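PDB 2GLF: probable M18-family aminopeptidase 1, which probably acts as a metal-dependent aminopeptidase of the M18 family, removing residues from the N-terminal end of peptides. Local coordinates for residues Glu15-Ser20 and Lys433-Phe437; Phe26-Thr32 and Arg251-Tyr255; Lys31-Met35 and Glu133-Val137. One frame throughout, in Å; residues are numbered along the deposited sequence.

Contact 1. Residues Glu15-Ser20 and Lys433-Phe437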
loop_
_atom_site.group_PDB
_atom_site.type_symbol
_atom_site.label_atom_id
_atom_site.label_comp_id
_atom_site.label_asym_id
_atom_site.label_seq_id
_atom_site.Cartn_x
_atom_site.Cartn_y
_atom_site.Cartn_z
ATOM N N GLU A 15 -60.359 -6.508 7.105
ATOM C CA GLU A 15 -59.799 -7.694 7.739
ATOM C C GLU A 15 -58.307 -7.538 8.039
ATOM O O GLU A 15 -57.820 -8.030 9.052
ATOM C CB GLU A 15 -60.050 -8.940 6.876
ATOM C CG GLU A 15 -61.521 -9.332 6.790
ATOM C CD GLU A 15 -61.751 -10.658 6.087
ATOM O OE1 GLU A 15 -61.281 -11.696 6.596
ATOM O OE2 GLU A 15 -62.404 -10.667 5.023
ATOM N N ILE A 16 -57.588 -6.844 7.162
ATOM C CA ILE A 16 -56.154 -6.619 7.337
ATOM C C ILE A 16 -55.920 -5.679 8.515
ATOM O O ILE A 16 -55.137 -5.980 9.411
ATOM C CB ILE A 16 -55.534 -6.014 6.050
ATOM C CG1 ILE A 16 -55.502 -7.078 4.942
ATOM C CG2 ILE A 16 -54.145 -5.469 6.335
ATOM C CD1 ILE A 16 -55.230 -6.528 3.570
ATOM N N GLU A 17 -56.606 -4.540 8.512
ATOM C CA GLU A 17 -56.483 -3.567 9.593
ATOM C C GLU A 17 -56.755 -4.203 10.948
ATOM O O GLU A 17 -55.971 -4.055 11.890
ATOM C CB GLU A 17 -57.456 -2.408 9.380
ATOM C CG GLU A 17 -56.879 -1.284 8.570
ATOM C CD GLU A 17 -55.602 -0.763 9.183
ATOM O OE1 GLU A 17 -55.635 -0.379 10.373
ATOM O OE2 GLU A 17 -54.569 -0.744 8.480
ATOM N N ALA A 18 -57.877 -4.910 11.040
ATOM C CA ALA A 18 -58.260 -5.570 12.281
ATOM C C ALA A 18 -57.153 -6.508 12.738
ATOM O O ALA A 18 -56.710 -6.439 13.880
ATOM C CB ALA A 18 -59.551 -6.347 12.079
ATOM N N PHE A 19 -56.700 -7.363 11.827
ATOM C CA PHE A 19 -55.663 -8.336 12.128
ATOM C C PHE A 19 -54.322 -7.713 12.497
ATOM O O PHE A 19 -53.574 -8.276 13.304
ATOM C CB PHE A 19 -55.460 -9.287 10.948
ATOM C CG PHE A 19 -54.638 -10.490 11.295
ATOM C CD1 PHE A 19 -55.172 -11.503 12.085
ATOM C CD2 PHE A 19 -53.313 -10.583 10.894
ATOM C CE1 PHE A 19 -54.397 -12.589 12.475
ATOM C CE2 PHE A 19 -52.529 -11.662 11.278
ATOM C CZ PHE A 19 -53.071 -12.670 12.073
ATOM N N SER A 20 -54.008 -6.562 11.902
ATOM C CA SER A 20 -52.744 -5.892 12.195
ATOM C C SER A 20 -52.844 -5.252 13.572
ATOM O O SER A 20 -51.861 -5.186 14.317
ATOM C CB SER A 20 -52.437 -4.822 11.145
ATOM O OG SER A 20 -53.340 -3.734 11.240
ATOM N N LYS A 433 -48.691 -4.960 6.256
ATOM C CA LYS A 433 -49.907 -5.416 6.934
ATOM C C LYS A 433 -50.565 -6.495 6.083
ATOM O O LYS A 433 -51.099 -7.471 6.606
ATOM C CB LYS A 433 -50.903 -4.268 7.127
ATOM C CG LYS A 433 -50.538 -3.295 8.214
ATOM C CD LYS A 433 -51.545 -2.173 8.280
ATOM C CE LYS A 433 -51.182 -1.187 9.372
ATOM N NZ LYS A 433 -52.180 -0.087 9.457
ATOM N N ALA A 434 -50.531 -6.304 4.767
ATOM C CA ALA A 434 -51.116 -7.269 3.841
ATOM C C ALA A 434 -50.403 -8.622 3.930
ATOM O O ALA A 434 -51.049 -9.669 3.916
ATOM C CB ALA A 434 -51.059 -6.731 2.408
ATOM N N ASP A 435 -49.076 -8.602 4.025
ATOM C CA ASP A 435 -48.333 -9.853 4.113
ATOM C C ASP A 435 -48.577 -10.522 5.459
ATOM O O ASP A 435 -48.744 -11.744 5.541
ATOM C CB ASP A 435 -46.831 -9.619 3.902
ATOM C CG ASP A 435 -46.493 -9.206 2.470
ATOM O OD1 ASP A 435 -47.196 -9.633 1.531
ATOM O OD2 ASP A 435 -45.507 -8.467 2.281
ATOM N N LEU A 436 -48.606 -9.719 6.515
ATOM C CA LEU A 436 -48.847 -10.234 7.855
ATOM C C LEU A 436 -50.086 -11.135 7.812
ATOM O O LEU A 436 -50.054 -12.292 8.247
ATOM C CB LEU A 436 -49.075 -9.063 8.812
ATOM C CG LEU A 436 -49.143 -9.234 10.333
ATOM C CD1 LEU A 436 -50.481 -8.716 10.819
ATOM C CD2 LEU A 436 -48.933 -10.681 10.746
ATOM N N PHE A 437 -51.167 -10.593 7.259
ATOM C CA PHE A 437 -52.438 -11.296 7.140
ATOM C C PHE A 437 -52.345 -12.510 6.235
ATOM O O PHE A 437 -52.758 -13.610 6.606
ATOM C CB PHE A 437 -53.497 -10.348 6.581
ATOM C CG PHE A 437 -54.895 -10.914 6.585
ATOM C CD1 PHE A 437 -55.579 -11.113 7.785
ATOM C CD2 PHE A 437 -55.534 -11.233 5.389
ATOM C CE1 PHE A 437 -56.874 -11.619 7.796
ATOM C CE2 PHE A 437 -56.828 -11.741 5.389
ATOM C CZ PHE A 437 -57.501 -11.934 6.599
#
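K433 reaches across to E17 and closes a salt bridge, its NZ lying 2.7 Å from E17 OE2 on the syn side of that oxygen. The extended lysine chain carries CG and CD past S20 CB and brings NZ to E17, while CB rests against I16 CG2 at 3.5 Å. Away from this polar end the contact is apolar. F437 turns its edge toward the face of F19 in an offset edge-to-face pair, centroids 5.6 Å apart and planes at 72°. The F19 ring, swung out with CG anti to the backbone N (chi1 -167°), also receives the CD1 methyl of L436, and I16 CG1 packs on F437 CB. E15 sets CB and OE1 near F437 CZ. The next shell fixes these groups: S20 OG donates to E17 O within its own helix, and K433 NZ has a second salt bridge, to E235, and a hydrogen bond to R240 O. The axes of the two short segments cross at 81°, 9.0 Å apart. Helix 13-29 thus lies across the first turn of helix 433-449, with I243 of strand 242-245 touching both S20 and K433, and helix 248-263 touching both F19 and L436.

Contact 2. Residues Phe26-Thr32 and Arg251-Tyr255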
loop_
_atom_site.group_PDB
_atom_site.type_symbol
_atom_site.label_atom_id
_atom_site.label_comp_id
_atom_site.label_asym_id
_atom_site.label_seq_id
_atom_site.Cartn_x
_atom_site.Cartn_y
_atom_site.Cartn_z
ATOM N N PHE A 26 -50.141 -7.768 20.642
ATOM C CA PHE A 26 -49.289 -8.877 21.040
ATOM C C PHE A 26 -47.837 -8.412 21.049
ATOM O O PHE A 26 -47.102 -8.652 22.004
ATOM C CB PHE A 26 -49.446 -10.019 20.034
ATOM C CG PHE A 26 -48.581 -11.213 20.321
ATOM C CD1 PHE A 26 -48.794 -11.990 21.453
ATOM C CD2 PHE A 26 -47.567 -11.577 19.441
ATOM C CE1 PHE A 26 -48.010 -13.117 21.705
ATOM C CE2 PHE A 26 -46.775 -12.701 19.677
ATOM C CZ PHE A 26 -46.999 -13.475 20.816
HETATM N N MSE A 27 -47.442 -7.731 19.976
HETATM C CA MSE A 27 -46.079 -7.240 19.811
HETATM C C MSE A 27 -45.611 -6.274 20.896
HETATM O O MSE A 27 -44.435 -6.260 21.263
HETATM C CB MSE A 27 -45.936 -6.588 18.435
HETATM C CG MSE A 27 -44.666 -6.981 17.693
HETATM SE SE MSE A 27 -44.337 -8.908 17.650
HETATM C CE MSE A 27 -46.155 -9.514 17.504
ATOM N N SER A 28 -46.522 -5.461 21.413
ATOM C CA SER A 28 -46.152 -4.517 22.461
ATOM C C SER A 28 -45.910 -5.257 23.771
ATOM O O SER A 28 -45.400 -4.681 24.720
ATOM C CB SER A 28 -47.256 -3.482 22.685
ATOM O OG SER A 28 -48.259 -3.995 23.546
ATOM N N LYS A 29 -46.279 -6.532 23.822
ATOM C CA LYS A 29 -46.101 -7.310 25.041
ATOM C C LYS A 29 -45.000 -8.370 24.925
ATOM O O LYS A 29 -44.527 -8.890 25.936
ATOM C CB LYS A 29 -47.430 -7.974 25.428
ATOM C CG LYS A 29 -48.600 -6.999 25.550
ATOM C CD LYS A 29 -49.907 -7.700 25.906
ATOM C CE LYS A 29 -49.881 -8.253 27.327
ATOM N NZ LYS A 29 -51.120 -9.019 27.678
ATOM N N ALA A 30 -44.578 -8.672 23.701
ATOM C CA ALA A 30 -43.552 -9.685 23.479
ATOM C C ALA A 30 -42.196 -9.143 23.000
ATOM O O ALA A 30 -41.852 -9.262 21.821
ATOM C CB ALA A 30 -44.080 -10.724 22.485
ATOM N N LYS A 31 -41.420 -8.562 23.912
ATOM C CA LYS A 31 -40.108 -8.021 23.555
ATOM C C LYS A 31 -39.005 -9.041 23.784
ATOM O O LYS A 31 -37.970 -9.021 23.111
ATOM C CB LYS A 31 -39.783 -6.769 24.372
ATOM C CG LYS A 31 -40.591 -5.532 24.030
ATOM C CD LYS A 31 -41.923 -5.525 24.739
ATOM C CE LYS A 31 -42.428 -4.102 24.924
ATOM N NZ LYS A 31 -41.501 -3.288 25.765
ATOM N N THR A 32 -39.225 -9.933 24.742
ATOM C CA THR A 32 -38.240 -10.956 25.062
ATOM C C THR A 32 -38.891 -12.319 24.918
ATOM O O THR A 32 -40.118 -12.411 24.881
ATOM C CB THR A 32 -37.730 -10.774 26.491
ATOM O OG1 THR A 32 -38.782 -11.065 27.417
ATOM C CG2 THR A 32 -37.281 -9.334 26.700
ATOM N N ARG A 251 -41.368 -13.084 15.441
ATOM C CA ARG A 251 -42.489 -13.067 16.373
ATOM C C ARG A 251 -43.680 -12.803 15.459
ATOM O O ARG A 251 -44.830 -13.029 15.829
ATOM C CB ARG A 251 -42.345 -11.968 17.436
ATOM C CG ARG A 251 -41.109 -12.146 18.302
ATOM C CD ARG A 251 -41.283 -11.621 19.712
ATOM N NE ARG A 251 -40.147 -12.028 20.532
ATOM C CZ ARG A 251 -39.058 -11.294 20.730
ATOM N NH1 ARG A 251 -38.953 -10.100 20.173
ATOM N NH2 ARG A 251 -38.063 -11.765 21.466
ATOM N N ILE A 252 -43.379 -12.347 14.243
ATOM C CA ILE A 252 -44.411 -12.079 13.259
ATOM C C ILE A 252 -44.872 -13.422 12.722
ATOM O O ILE A 252 -46.019 -13.580 12.318
ATOM C CB ILE A 252 -43.891 -11.223 12.085
ATOM C CG1 ILE A 252 -45.078 -10.705 11.265
ATOM C CG2 ILE A 252 -42.977 -12.052 11.194
ATOM C CD1 ILE A 252 -44.709 -9.648 10.245
ATOM N N CYS A 253 -43.969 -14.392 12.712
ATOM C CA CYS A 253 -44.321 -15.720 12.249
ATOM C C CYS A 253 -44.901 -16.507 13.403
ATOM O O CYS A 253 -45.707 -17.413 13.206
ATOM C CB CYS A 253 -43.099 -16.432 11.697
ATOM S SG CYS A 253 -42.784 -15.950 10.024
ATOM N N ALA A 254 -44.488 -16.148 14.612
ATOM C CA ALA A 254 -44.981 -16.807 15.808
ATOM C C ALA A 254 -46.444 -16.440 16.004
ATOM O O ALA A 254 -47.272 -17.290 16.325
ATOM C CB ALA A 254 -44.172 -16.374 17.012
ATOM N N TYR A 255 -46.765 -15.170 15.794
ATOM C CA TYR A 255 -48.134 -14.712 15.970
ATOM C C TYR A 255 -49.074 -15.244 14.904
ATOM O O TYR A 255 -50.170 -15.706 15.219
ATOM C CB TYR A 255 -48.204 -13.188 15.975
ATOM C CG TYR A 255 -49.568 -12.672 16.351
ATOM C CD1 TYR A 255 -50.048 -12.806 17.653
ATOM C CD2 TYR A 255 -50.396 -12.074 15.400
ATOM C CE1 TYR A 255 -51.320 -12.358 18.009
ATOM C CE2 TYR A 255 -51.675 -11.622 15.741
ATOM C CZ TYR A 255 -52.129 -11.767 17.048
ATOM O OH TYR A 255 -53.390 -11.329 17.392
HETATM O O HOH W 1 -35.647 -10.452 22.341
#
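F26 and Y255 meet where the end of helix 13-29 packs on helix 248-263, whose first turn holds D249, a ligand of two manganese ions, in the two-metal exopeptidase fold of the M18 family. Their planes are 30° apart but slid past each other, with centroids at 4.9 Å, so the overlap is slight: Y255 CD1 sits over one face of the F26 ring. Both rings leave their helices with CG anti to the backbone N (chi1 178° for F26), which turns each ring toward the other helix. Beside them the selenium of M27, a selenomethionine, lies 3.7 Å from R251 CB, its chain folded back by bends at chi2 and chi3. This is the close-packed, apolar half, and the Y255 hydroxyl leaves it to bond R259.

The other half is polar and water-bridged. R251 runs along the loop after the helix, its CD against A30 CB and its guanidinium turned so that A30 O, K31 C and T32 N lie over one face. Here a water joins the two segments, and NH2 also has a weak bond to I93 O. The R251 side chain is about 7 Å from that of H92, a ligand of a bound manganese ion, so the contact lies close to the metal site. With a leucine here, the bridging water would probably lose its protein donor and the loop at A30-T32 its flat covering group. That water donates to K31 O at 2.8 Å and accepts from R251 NH2, entering in the guanidinium plane at its edge.

Contact 3. Residues Lys31-Met35 and Glu133-Val137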
loop_
_atom_site.group_PDB
_atom_site.type_symbol
_atom_site.label_atom_id
_atom_site.label_comp_id
_atom_site.label_asym_id
_atom_site.label_seq_id
_atom_site.Cartn_x
_atom_site.Cartn_y
_atom_site.Cartn_z
ATOM N N LYS A 31 -41.420 -8.562 23.912
ATOM C CA LYS A 31 -40.108 -8.021 23.555
ATOM C C LYS A 31 -39.005 -9.041 23.784
ATOM O O LYS A 31 -37.970 -9.021 23.111
ATOM C CB LYS A 31 -39.783 -6.769 24.372
ATOM C CG LYS A 31 -40.591 -5.532 24.030
ATOM C CD LYS A 31 -41.923 -5.525 24.739
ATOM C CE LYS A 31 -42.428 -4.102 24.924
ATOM N NZ LYS A 31 -41.501 -3.288 25.765
ATOM N N THR A 32 -39.225 -9.933 24.742
ATOM C CA THR A 32 -38.240 -10.956 25.062
ATOM C C THR A 32 -38.891 -12.319 24.918
ATOM O O THR A 32 -40.118 -12.411 24.881
ATOM C CB THR A 32 -37.730 -10.774 26.491
ATOM O OG1 THR A 32 -38.782 -11.065 27.417
ATOM C CG2 THR A 32 -37.281 -9.334 26.700
ATOM N N GLU A 33 -38.082 -13.376 24.837
ATOM C CA GLU A 33 -38.629 -14.718 24.671
ATOM C C GLU A 33 -39.423 -15.176 25.889
ATOM O O GLU A 33 -40.403 -15.902 25.756
ATOM C CB GLU A 33 -37.520 -15.733 24.339
ATOM C CG GLU A 33 -36.611 -16.107 25.490
ATOM C CD GLU A 33 -35.666 -14.993 25.879
ATOM O OE1 GLU A 33 -34.943 -15.148 26.889
ATOM O OE2 GLU A 33 -35.637 -13.961 25.171
ATOM N N ARG A 34 -39.012 -14.747 27.077
ATOM C CA ARG A 34 -39.733 -15.130 28.285
ATOM C C ARG A 34 -41.095 -14.444 28.277
ATOM O O ARG A 34 -42.079 -14.989 28.778
ATOM C CB ARG A 34 -38.951 -14.724 29.537
ATOM C CG ARG A 34 -37.523 -15.234 29.547
ATOM C CD ARG A 34 -36.739 -14.692 30.731
ATOM N NE ARG A 34 -36.954 -15.501 31.919
ATOM C CZ ARG A 34 -36.074 -16.374 32.391
ATOM N NH1 ARG A 34 -34.913 -16.545 31.777
ATOM N NH2 ARG A 34 -36.368 -17.087 33.467
HETATM N N MSE A 35 -41.149 -13.252 27.695
HETATM C CA MSE A 35 -42.388 -12.493 27.623
HETATM C C MSE A 35 -43.327 -13.052 26.566
HETATM O O MSE A 35 -44.540 -13.126 26.776
HETATM C CB MSE A 35 -42.094 -11.023 27.315
HETATM C CG MSE A 35 -42.191 -10.100 28.515
HETATM SE SE MSE A 35 -41.416 -8.352 28.187
HETATM C CE MSE A 35 -39.688 -8.731 28.937
ATOM N N GLU A 133 -35.169 -0.212 26.961
ATOM C CA GLU A 133 -35.972 -0.765 28.050
ATOM C C GLU A 133 -35.224 -1.964 28.644
ATOM O O GLU A 133 -34.602 -2.738 27.915
ATOM C CB GLU A 133 -37.319 -1.263 27.531
ATOM C CG GLU A 133 -38.270 -0.200 27.051
ATOM C CD GLU A 133 -39.584 -0.794 26.571
ATOM O OE1 GLU A 133 -40.188 -1.585 27.326
ATOM O OE2 GLU A 133 -40.017 -0.471 25.444
ATOM N N ILE A 134 -35.278 -2.117 29.960
ATOM C CA ILE A 134 -34.638 -3.259 30.614
ATOM C C ILE A 134 -35.724 -4.305 30.873
ATOM O O ILE A 134 -36.825 -3.962 31.281
ATOM C CB ILE A 134 -34.009 -2.865 31.963
ATOM C CG1 ILE A 134 -32.683 -2.159 31.740
ATOM C CG2 ILE A 134 -33.774 -4.086 32.808
ATOM C CD1 ILE A 134 -32.060 -1.679 33.035
ATOM N N HIS A 135 -35.415 -5.574 30.635
ATOM C CA HIS A 135 -36.381 -6.652 30.852
ATOM C C HIS A 135 -35.694 -7.949 31.259
ATOM O O HIS A 135 -34.666 -8.320 30.695
ATOM C CB HIS A 135 -37.191 -6.906 29.581
ATOM C CG HIS A 135 -38.249 -5.882 29.319
ATOM N ND1 HIS A 135 -39.319 -5.689 30.163
ATOM C CD2 HIS A 135 -38.417 -5.014 28.294
ATOM C CE1 HIS A 135 -40.103 -4.746 29.672
ATOM N NE2 HIS A 135 -39.578 -4.319 28.538
ATOM N N GLY A 136 -36.258 -8.648 32.237
ATOM C CA GLY A 136 -35.645 -9.893 32.647
ATOM C C GLY A 136 -36.066 -10.405 34.008
ATOM O O GLY A 136 -37.195 -10.188 34.447
ATOM N N VAL A 137 -35.144 -11.089 34.676
ATOM C CA VAL A 137 -35.418 -11.656 35.984
ATOM C C VAL A 137 -34.128 -11.885 36.787
ATOM O O VAL A 137 -33.064 -12.114 36.214
ATOM C CB VAL A 137 -36.192 -12.984 35.826
ATOM C CG1 VAL A 137 -35.426 -13.930 34.923
ATOM C CG2 VAL A 137 -36.421 -13.613 37.184
#
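K31 NZ sits 2.7 Å from E133 OE1, a salt bridge reached by bends in the lysine chain at chi2 and chi4. The same OE1 accepts from H135 NE2 at 3.1 Å, met from above the carboxylate plane, so one oxygen is gripped by a lysine and a histidine. This bond, with that between H135 ND1 and H149, fixes how the imidazole is turned.

Over one face of that ring lies the selenium of M35, 4.1 Å from the centroid and 16° off the normal, a sulfur-aromatic type of contact made here by selenomethionine. T32 adds an apolar touch, CG2 against H135 CB. Its OG1 caps the helix, accepting from M35 N at 3.2 Å.

R34 packs a face of its guanidinium on V137 CG1, 3.6 Å from CZ, while its nitrogens pair with E224 and with E371 of the second subunit.

In the fold, the start of helix 33-45 rests on strand 132-139 of the six-stranded antiparallel sheet. That strand is bonded on its two sides to strands 223-229 and 145-150, and both neighbours reach this helix start, through E226 against T32 and H149 against M35.

From the N terminus, helix 13-29 comes first, and contact 1 joins it to the start of the last helix, 433-449, closing a loop of more than 400 residues. Contact 2, at the end of the same helix, closes about 220 residues onto helix 248-263, and contact 3 closes about 100 onto strand 132-139; both start from the same stretch, sharing K31 and T32, and are nested inside the loop of contact 1. Contacts 1 and 2 touch through L436 on I252 and F19 on Y255, contacts 2 and 3 where K29 O meets M35 CB. Together they tie the N-terminal helices to helix 248-263 beside the metal site and to the antiparallel sheet.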